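Local atomic coordinates of complement C1r subcomponent (Homo sapiens, PDB entry 6F1D), a protein that acts as a serine protease of the classical complement pathway, its CUB domains probably helping to assemble C1r with C1s in the C1 complex. Residues T41-L47 with K109-E115. Numbering follows the deposited sequence.
Sequences TLHLKFL and KLRYTTE
The shortest polar link between these extended antiparallel strands joins side chains: His43 NE2 donates to Glu115 OE1 at 2.6 Å, a diagonal His-carboxylate bond with His43 at chi1 m and Glu115 extended (t, t). The backbone illustrates the antiparallel rule that hydrogen-bonded and non-hydrogen-bonded pairs alternate. Thr41, His43 and Lys45 form hydrogen-bonded pairs with Glu115, Thr113 and Arg111, both bonds made in each, such as Thr41 N to Glu115 O at 2.9 Å, Lys45 N to Arg111 O at 3.0 Å and Arg111 N to Lys45 O at 2.9 Å. Leu47 N to Lys109 O, 2.9 Å, extends the series, and a water bridges Leu47 O (2.7 Å) and Lys109 N (2.9 Å). The N-to-C directions of the short strand segments make an angle of 155°.

Leu42, Leu44 and Phe46 pair with Thr114, Tyr112 and Leu110, all on one face, from which Leu42, Leu44 and Tyr112 reach Ile34 of strand 29-35. The Phe46 ring (m) lies under Leu110 CB, a CH-pi contact 4.0 Å from CB to centroid. Tyr112 OH is hydrogen-bonded to Glu10 O. These central strands thus give the CUB beta-sandwich core a largely apolar face, opposite a more polar, more open one.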
loop_
_atom_site.group_PDB
_atom_site.type_symbol
_atom_site.label_atom_id
_atom_site.label_comp_id
_atom_site.label_asym_id
_atom_site.label_seq_id
_atom_site.Cartn_x
_atom_site.Cartn_y
_atom_site.Cartn_z
ATOM N N THR A 41 14.242 -10.404 -2.729
ATOM C CA THR A 41 13.430 -9.431 -3.440
ATOM C C THR A 41 11.979 -9.568 -3.004
ATOM O O THR A 41 11.506 -10.664 -2.700
ATOM C CB THR A 41 13.565 -9.598 -4.960
ATOM O OG1 THR A 41 12.573 -8.820 -5.627
ATOM C CG2 THR A 41 13.396 -11.026 -5.362
ATOM N N LEU A 42 11.276 -8.446 -2.970
ATOM C CA LEU A 42 9.931 -8.382 -2.412
ATOM C C LEU A 42 8.903 -8.496 -3.518
ATOM O O LEU A 42 9.055 -7.878 -4.584
ATOM C CB LEU A 42 9.707 -7.087 -1.642
ATOM C CG LEU A 42 10.467 -7.126 -0.340
ATOM C CD1 LEU A 42 10.714 -5.692 0.089
ATOM C CD2 LEU A 42 9.571 -7.891 0.674
ATOM N N HIS A 43 7.911 -9.356 -3.285
ATOM C CA HIS A 43 6.728 -9.504 -4.121
ATOM C C HIS A 43 5.503 -9.061 -3.328
ATOM O O HIS A 43 5.332 -9.456 -2.161
ATOM C CB HIS A 43 6.549 -10.961 -4.554
ATOM C CG HIS A 43 7.601 -11.452 -5.491
ATOM N ND1 HIS A 43 7.325 -11.822 -6.788
ATOM C CD2 HIS A 43 8.919 -11.687 -5.304
ATOM C CE1 HIS A 43 8.434 -12.250 -7.369
ATOM N NE2 HIS A 43 9.419 -12.170 -6.490
ATOM N N LEU A 44 4.643 -8.257 -3.953
ATOM C CA LEU A 44 3.440 -7.735 -3.286
ATOM C C LEU A 44 2.204 -8.252 -4.003
ATOM O O LEU A 44 2.149 -8.273 -5.251
ATOM C CB LEU A 44 3.404 -6.198 -3.319
ATOM C CG LEU A 44 4.642 -5.413 -2.897
ATOM C CD1 LEU A 44 4.297 -3.934 -3.012
ATOM C CD2 LEU A 44 4.979 -5.759 -1.473
ATOM N N LYS A 45 1.221 -8.675 -3.217
ATOM C CA LYS A 45 -0.023 -9.182 -3.748
ATOM C C LYS A 45 -1.188 -8.566 -2.986
ATOM O O LYS A 45 -1.360 -8.844 -1.802
ATOM C CB LYS A 45 -0.069 -10.694 -3.582
ATOM C CG LYS A 45 -1.398 -11.196 -3.930
ATOM C CD LYS A 45 -1.699 -12.498 -3.235
ATOM C CE LYS A 45 -2.715 -13.194 -4.039
ATOM N NZ LYS A 45 -2.239 -13.611 -5.389
ATOM N N PHE A 46 -2.032 -7.818 -3.666
ATOM C CA PHE A 46 -3.179 -7.256 -2.976
ATOM C C PHE A 46 -4.312 -8.251 -2.902
ATOM O O PHE A 46 -4.588 -8.962 -3.867
ATOM C CB PHE A 46 -3.635 -6.001 -3.693
ATOM C CG PHE A 46 -2.748 -4.822 -3.403
ATOM C CD1 PHE A 46 -3.033 -3.997 -2.334
ATOM C CD2 PHE A 46 -1.611 -4.591 -4.148
ATOM C CE1 PHE A 46 -2.191 -2.902 -2.025
ATOM C CE2 PHE A 46 -0.770 -3.510 -3.860
ATOM C CZ PHE A 46 -1.072 -2.661 -2.807
ATOM N N LEU A 47 -5.038 -8.207 -1.797
ATOM C CA LEU A 47 -6.209 -9.022 -1.585
ATOM C C LEU A 47 -7.463 -8.265 -1.990
ATOM O O LEU A 47 -7.431 -7.070 -2.260
ATOM C CB LEU A 47 -6.275 -9.456 -0.129
ATOM C CG LEU A 47 -5.188 -10.490 0.246
ATOM C CD1 LEU A 47 -4.896 -11.460 -0.884
ATOM C CD2 LEU A 47 -3.909 -9.875 0.669
ATOM N N LYS A 109 -5.442 -4.203 1.477
ATOM C CA LYS A 109 -4.636 -5.128 2.252
ATOM C C LYS A 109 -3.780 -5.892 1.250
ATOM O O LYS A 109 -4.282 -6.287 0.190
ATOM C CB LYS A 109 -5.531 -6.103 3.031
ATOM C CG LYS A 109 -4.794 -7.205 3.781
ATOM C CD LYS A 109 -5.739 -7.836 4.801
ATOM C CE LYS A 109 -5.130 -9.054 5.462
ATOM N NZ LYS A 109 -6.113 -9.697 6.396
ATOM N N LEU A 110 -2.519 -6.132 1.605
ATOM C CA LEU A 110 -1.601 -6.870 0.742
ATOM C C LEU A 110 -0.857 -7.877 1.594
ATOM O O LEU A 110 -0.761 -7.739 2.819
ATOM C CB LEU A 110 -0.593 -5.941 0.040
ATOM C CG LEU A 110 0.406 -5.201 0.900
ATOM C CD1 LEU A 110 1.626 -6.079 1.197
ATOM C CD2 LEU A 110 0.894 -3.920 0.133
ATOM N N ARG A 111 -0.358 -8.913 0.931
ATOM C CA ARG A 111 0.633 -9.822 1.496
ATOM C C ARG A 111 1.924 -9.651 0.711
ATOM O O ARG A 111 1.918 -9.690 -0.530
ATOM C CB ARG A 111 0.185 -11.275 1.416
ATOM C CG ARG A 111 1.260 -12.285 1.890
ATOM C CD ARG A 111 0.663 -13.594 2.410
ATOM N NE ARG A 111 1.669 -14.372 3.142
ATOM C CZ ARG A 111 2.321 -15.406 2.633
ATOM N NH1 ARG A 111 2.064 -15.831 1.391
ATOM N NH2 ARG A 111 3.215 -16.032 3.380
ATOM N N TYR A 112 3.029 -9.467 1.423
ATOM C CA TYR A 112 4.333 -9.472 0.769
ATOM C C TYR A 112 5.043 -10.778 1.093
ATOM O O TYR A 112 4.868 -11.351 2.182
ATOM C CB TYR A 112 5.161 -8.255 1.183
ATOM C CG TYR A 112 5.770 -8.313 2.562
ATOM C CD1 TYR A 112 7.014 -8.898 2.761
ATOM C CD2 TYR A 112 5.124 -7.738 3.657
ATOM C CE1 TYR A 112 7.578 -8.959 4.041
ATOM C CE2 TYR A 112 5.679 -7.791 4.925
ATOM C CZ TYR A 112 6.904 -8.405 5.106
ATOM O OH TYR A 112 7.478 -8.451 6.358
ATOM N N THR A 113 5.811 -11.268 0.125
ATOM C CA THR A 113 6.645 -12.435 0.317
ATOM C C THR A 113 8.010 -12.088 -0.237
ATOM O O THR A 113 8.151 -11.112 -0.981
ATOM C CB THR A 113 6.083 -13.656 -0.402
ATOM O OG1 THR A 113 5.714 -13.279 -1.756
ATOM C CG2 THR A 113 4.832 -14.232 0.357
ATOM N N THR A 114 8.997 -12.928 0.041
ATOM C CA THR A 114 10.343 -12.675 -0.442
ATOM C C THR A 114 10.808 -13.839 -1.301
ATOM O O THR A 114 10.486 -15.008 -1.049
ATOM C CB THR A 114 11.337 -12.431 0.709
ATOM O OG1 THR A 114 11.189 -13.454 1.695
ATOM C CG2 THR A 114 11.055 -11.095 1.392
ATOM N N GLU A 115 11.538 -13.487 -2.340
ATOM C CA GLU A 115 12.140 -14.414 -3.269
ATOM C C GLU A 115 13.640 -14.370 -3.051
ATOM O O GLU A 115 14.235 -13.286 -2.889
ATOM C CB GLU A 115 11.793 -14.041 -4.713
ATOM C CG GLU A 115 12.606 -14.782 -5.772
ATOM C CD GLU A 115 12.480 -14.163 -7.165
ATOM O OE1 GLU A 115 11.531 -13.385 -7.411
ATOM O OE2 GLU A 115 13.338 -14.461 -8.025
HETATM O O HOH W 1 -6.921 -4.781 -0.939
#